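Local coordinates for protein bacterial leucyl aminopeptidase (Legionella pneumophila, PDB 6ESL) that probably removes amino-terminal residues, leucine in particular, from peptides as a secreted zinc-dependent aminopeptidase of the M28 family linked to bacterial nutrient acquisition during infection of amoebae, at residues B[309-312]-B[313-317]; B[384-387]-B[388-392]. All coordinates share one frame; numbering follows the deposited sequence.

Interaction 1: B[309-312]-B[313-317]; sequences SNYL and AKLID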
loop_
_atom_site.group_PDB
_atom_site.type_symbol
_atom_site.label_atom_id
_atom_site.label_comp_id
_atom_site.label_asym_id
_atom_site.label_seq_id
_atom_site.Cartn_x
_atom_site.Cartn_y
_atom_site.Cartn_z
ATOM N N SER B 309 3.279 6.302 0.666
ATOM C CA SER B 309 1.822 6.441 0.860
ATOM C C SER B 309 1.415 6.046 2.256
ATOM O O SER B 309 0.704 6.807 2.987
ATOM C CB SER B 309 1.021 5.667 -0.167
ATOM O OG SER B 309 1.347 6.032 -1.502
ATOM N N ASN B 310 1.938 4.921 2.697
ATOM C CA ASN B 310 1.758 4.520 4.122
ATOM C C ASN B 310 2.309 5.531 5.098
ATOM O O ASN B 310 1.683 5.804 6.112
ATOM C CB ASN B 310 2.416 3.156 4.423
ATOM C CG ASN B 310 1.718 1.966 3.724
ATOM O OD1 ASN B 310 0.531 2.039 3.355
ATOM N ND2 ASN B 310 2.449 0.807 3.649
ATOM N N TYR B 311 3.459 6.098 4.794
ATOM C CA TYR B 311 4.001 7.144 5.626
ATOM C C TYR B 311 3.063 8.409 5.707
ATOM O O TYR B 311 2.843 8.966 6.773
ATOM C CB TYR B 311 5.397 7.566 5.132
ATOM C CG TYR B 311 6.065 8.524 6.017
ATOM C CD1 TYR B 311 6.378 8.187 7.334
ATOM C CD2 TYR B 311 6.468 9.780 5.543
ATOM C CE1 TYR B 311 7.047 9.106 8.159
ATOM C CE2 TYR B 311 7.076 10.705 6.346
ATOM C CZ TYR B 311 7.402 10.375 7.638
ATOM O OH TYR B 311 8.037 11.288 8.442
ATOM N N LEU B 312 2.512 8.807 4.573
ATOM C CA LEU B 312 1.501 9.867 4.625
ATOM C C LEU B 312 0.343 9.519 5.557
ATOM O O LEU B 312 -0.110 10.334 6.259
ATOM C CB LEU B 312 0.883 10.171 3.234
ATOM C CG LEU B 312 1.675 10.861 2.196
ATOM C CD1 LEU B 312 0.631 11.275 1.122
ATOM C CD2 LEU B 312 2.446 12.048 2.666
ATOM N N ALA B 313 -0.146 8.297 5.506
ATOM C CA ALA B 313 -1.231 7.878 6.411
ATOM C C ALA B 313 -0.835 8.112 7.857
ATOM O O ALA B 313 -1.611 8.672 8.620
ATOM C CB ALA B 313 -1.624 6.406 6.135
ATOM N N LYS B 314 0.381 7.747 8.218
ATOM C CA LYS B 314 0.903 7.983 9.571
ATOM C C LYS B 314 1.058 9.446 9.928
ATOM O O LYS B 314 0.691 9.859 11.010
ATOM C CB LYS B 314 2.269 7.312 9.736
ATOM C CG LYS B 314 2.132 5.828 10.021
ATOM C CD LYS B 314 3.441 5.078 9.808
ATOM C CE LYS B 314 4.350 5.197 11.041
ATOM N NZ LYS B 314 5.616 4.542 10.597
ATOM N N LEU B 315 1.567 10.241 8.978
ATOM C CA LEU B 315 1.683 11.665 9.186
ATOM C C LEU B 315 0.325 12.251 9.398
ATOM O O LEU B 315 0.188 13.130 10.260
ATOM C CB LEU B 315 2.359 12.400 8.016
ATOM C CG LEU B 315 3.829 12.146 7.748
ATOM C CD1 LEU B 315 4.222 12.804 6.445
ATOM C CD2 LEU B 315 4.687 12.679 8.927
ATOM N N ILE B 316 -0.682 11.807 8.616
ATOM C CA ILE B 316 -2.033 12.338 8.792
ATOM C C ILE B 316 -2.512 12.009 10.229
ATOM O O ILE B 316 -2.985 12.876 10.968
ATOM C CB ILE B 316 -3.032 11.811 7.732
ATOM C CG1 ILE B 316 -2.705 12.396 6.342
ATOM C CG2 ILE B 316 -4.422 12.192 8.109
ATOM C CD1 ILE B 316 -3.219 11.605 5.146
ATOM N N ASP B 317 -2.396 10.734 10.606
ATOM C CA ASP B 317 -2.944 10.313 11.880
ATOM C C ASP B 317 -2.220 10.997 13.083
ATOM O O ASP B 317 -2.877 11.566 13.973
ATOM C CB ASP B 317 -2.886 8.800 12.000
ATOM C CG ASP B 317 -3.393 8.330 13.345
ATOM O OD1 ASP B 317 -4.590 8.522 13.614
ATOM O OD2 ASP B 317 -2.600 7.880 14.170
#
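Leu315 lies over one face of the Tyr311 ring, one turn further along the same helix. The two side chains run at a slant to each other. CG of Leu315 sits 4.1 Å from the centroid of the Tyr311 ring, 20° off the ring normal and offset toward the rim, which makes a CH-pi contact. The two methyls of the leucine spread toward different parts of the ring's rim. CD1 of Leu315 reaches the CE2 side of Tyr311, with CD1 and CE2 3.5 Å apart. CD2 of Leu315 lies near CZ and the hydroxyl, 3.7 Å from Tyr311 OH. The tyrosine can meet it because its CG is anti to the backbone N (chi1 -174°), which carries the ring forward along the helix. Its hydroxyl is hydrogen-bonded to the backbone O of Glu114.

Leu312 makes a looser contact with the same leucine: its CD2 is 4.2 Å from CD1 of Leu315. Ile316 folds back beside the backbone of Leu312, with Ile316 CG1 3.3 Å from Leu312 O. Leu312 O also accepts a hydrogen bond from Ile316 N at 2.8 Å. Three more such bonds join Ser309 to Ala313, Asn310 to Lys314 and Tyr311 to Leu315.

Lys314 turns to another side of the helix, where NZ forms a salt bridge with Asp325 of the second subunit. Ala313 and Ile316 pack on strand 324-327, while Leu312 and Leu315 touch helix 373-391. The arrangement is an i to i+4 aromatic-leucine pair on the buried side of an alpha-helix, here the helix of the beta-alpha-beta unit 297-300, 306-320, 324-327.

Interaction 2: B[384-387]-B[388-392]; sequences VAFA and IELAS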
loop_
_atom_site.group_PDB
_atom_site.type_symbol
_atom_site.label_atom_id
_atom_site.label_comp_id
_atom_site.label_asym_id
_atom_site.label_seq_id
_atom_site.Cartn_x
_atom_site.Cartn_y
_atom_site.Cartn_z
ATOM N N VAL B 384 3.807 20.709 5.233
ATOM C CA VAL B 384 4.814 21.172 6.231
ATOM C C VAL B 384 5.432 19.994 6.979
ATOM O O VAL B 384 6.660 19.898 7.124
ATOM C CB VAL B 384 4.262 22.212 7.235
ATOM C CG1 VAL B 384 5.231 22.509 8.404
ATOM C CG2 VAL B 384 3.999 23.485 6.510
ATOM N N ALA B 385 4.586 19.059 7.403
ATOM C CA ALA B 385 5.089 17.923 8.188
ATOM C C ALA B 385 5.956 16.991 7.331
ATOM O O ALA B 385 6.999 16.522 7.793
ATOM C CB ALA B 385 3.935 17.177 8.814
ATOM N N PHE B 386 5.533 16.696 6.105
ATOM C CA PHE B 386 6.292 15.942 5.159
ATOM C C PHE B 386 7.671 16.575 4.878
ATOM O O PHE B 386 8.694 15.920 4.939
ATOM C CB PHE B 386 5.452 15.898 3.840
ATOM C CG PHE B 386 5.998 15.057 2.742
ATOM C CD1 PHE B 386 5.646 13.696 2.667
ATOM C CD2 PHE B 386 6.780 15.597 1.724
ATOM C CE1 PHE B 386 6.117 12.884 1.615
ATOM C CE2 PHE B 386 7.251 14.788 0.674
ATOM C CZ PHE B 386 6.924 13.431 0.638
ATOM N N ALA B 387 7.685 17.882 4.648
ATOM C CA ALA B 387 8.955 18.581 4.395
ATOM C C ALA B 387 9.890 18.448 5.591
ATOM O O ALA B 387 11.038 17.948 5.451
ATOM C CB ALA B 387 8.712 20.055 4.107
ATOM N N ILE B 388 9.397 18.833 6.752
ATOM C CA ILE B 388 10.279 18.885 7.922
ATOM C C ILE B 388 10.747 17.482 8.306
ATOM O O ILE B 388 11.932 17.285 8.519
ATOM C CB ILE B 388 9.629 19.656 9.094
ATOM C CG1 ILE B 388 9.498 21.145 8.763
ATOM C CG2 ILE B 388 10.402 19.438 10.380
ATOM C CD1 ILE B 388 8.571 21.900 9.670
ATOM N N GLU B 389 9.869 16.485 8.363
ATOM C CA GLU B 389 10.328 15.146 8.705
ATOM C C GLU B 389 11.364 14.600 7.736
ATOM O O GLU B 389 12.374 14.063 8.177
ATOM C CB GLU B 389 9.185 14.103 8.774
ATOM C CG GLU B 389 8.327 14.253 10.027
ATOM C CD GLU B 389 9.003 13.677 11.298
ATOM O OE1 GLU B 389 10.008 12.908 11.135
ATOM O OE2 GLU B 389 8.529 14.032 12.438
ATOM N N LEU B 390 11.101 14.701 6.424
ATOM C CA LEU B 390 11.957 14.003 5.478
ATOM C C LEU B 390 13.256 14.789 5.158
ATOM O O LEU B 390 14.298 14.193 4.868
ATOM C CB LEU B 390 11.183 13.671 4.217
ATOM C CG LEU B 390 9.991 12.695 4.447
ATOM C CD1 LEU B 390 9.267 12.432 3.162
ATOM C CD2 LEU B 390 10.435 11.390 5.052
ATOM N N ALA B 391 13.185 16.109 5.221
ATOM C CA ALA B 391 14.331 16.963 4.891
ATOM C C ALA B 391 15.288 17.057 6.064
ATOM O O ALA B 391 16.431 17.477 5.871
ATOM C CB ALA B 391 13.878 18.349 4.452
ATOM N N SER B 392 14.833 16.672 7.263
ATOM C CA SER B 392 15.682 16.661 8.462
ATOM C C SER B 392 16.392 15.348 8.645
ATOM O O SER B 392 17.122 15.236 9.591
ATOM C CB SER B 392 14.864 16.967 9.725
ATOM O OG SER B 392 14.159 18.174 9.600
#
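Leu390 reaches back one helical turn to the ring of Phe386. Its CB rests 3.4 Å from the carbonyl O of Phe386, and CG of Leu390 stays close to the same Phe386 O at 3.5 Å. Beyond CG the branch CD1 moves over the aromatic ring. Leu390 CD1 stands 3.7 Å from the centroid of the Phe386 ring, 17° off the normal, and makes a CH-pi contact displaced toward the CE1 and CZ rim. The nearest ring atom is CE1 of Phe386, 3.5 Å from CD1 of Leu390. With chi1 at -63°, CG of Leu390 lies beside its own backbone N, and this returns the branch toward Phe386. CD2, the other branch, packs on Tyr311.

On another side of the helix Val384 and Ile388 lie side by side and point the same way. Their ends meet through Val384 CG1 and Ile388 CD1, 3.6 Å apart. This pair packs against Ala124 of helix 118-125. Glu389 bends away at chi2, and its carboxylate is hydrogen-bonded to Tyr319 OH and to the backbone N atoms of Lys116 and His117.

Four i to i+4 backbone bonds tie the two segments together, the last from Ala391 N to Ala387 O. Where the helix ends, Ser392 OG gives a hydrogen bond of 2.6 Å to Ile388 O, and Ser392 N adds a weak one to that oxygen. Phe386, Ala387 and Leu390 also touch strand 203-209. These are the last two turns of helix 373-391, packed between the central mixed sheet of the M28 peptidase fold and helices 118-125 and 306-320.

Overall arrangement
Interactions 1 and 2 lie on different helices, 306-320 and 373-391, and their centres are about 13 Å apart. Both are largely buried, and the two helices pack directly on each other. Leu312 CD2 meets Phe386 CD1 at 3.6 Å, and Leu315 CD1 comes to 4.0 Å from Phe386 CA. Each contact pairs an aromatic ring with a leucine four residues on, so similar apolar chemistry faces the interface from both helices. Their polar partners differ. Interaction 1 also faces the second subunit, with the Lys314 salt bridge as its charged link. Interaction 2 is touched by no other chain, and its buried carboxylate bonds within its own subunit.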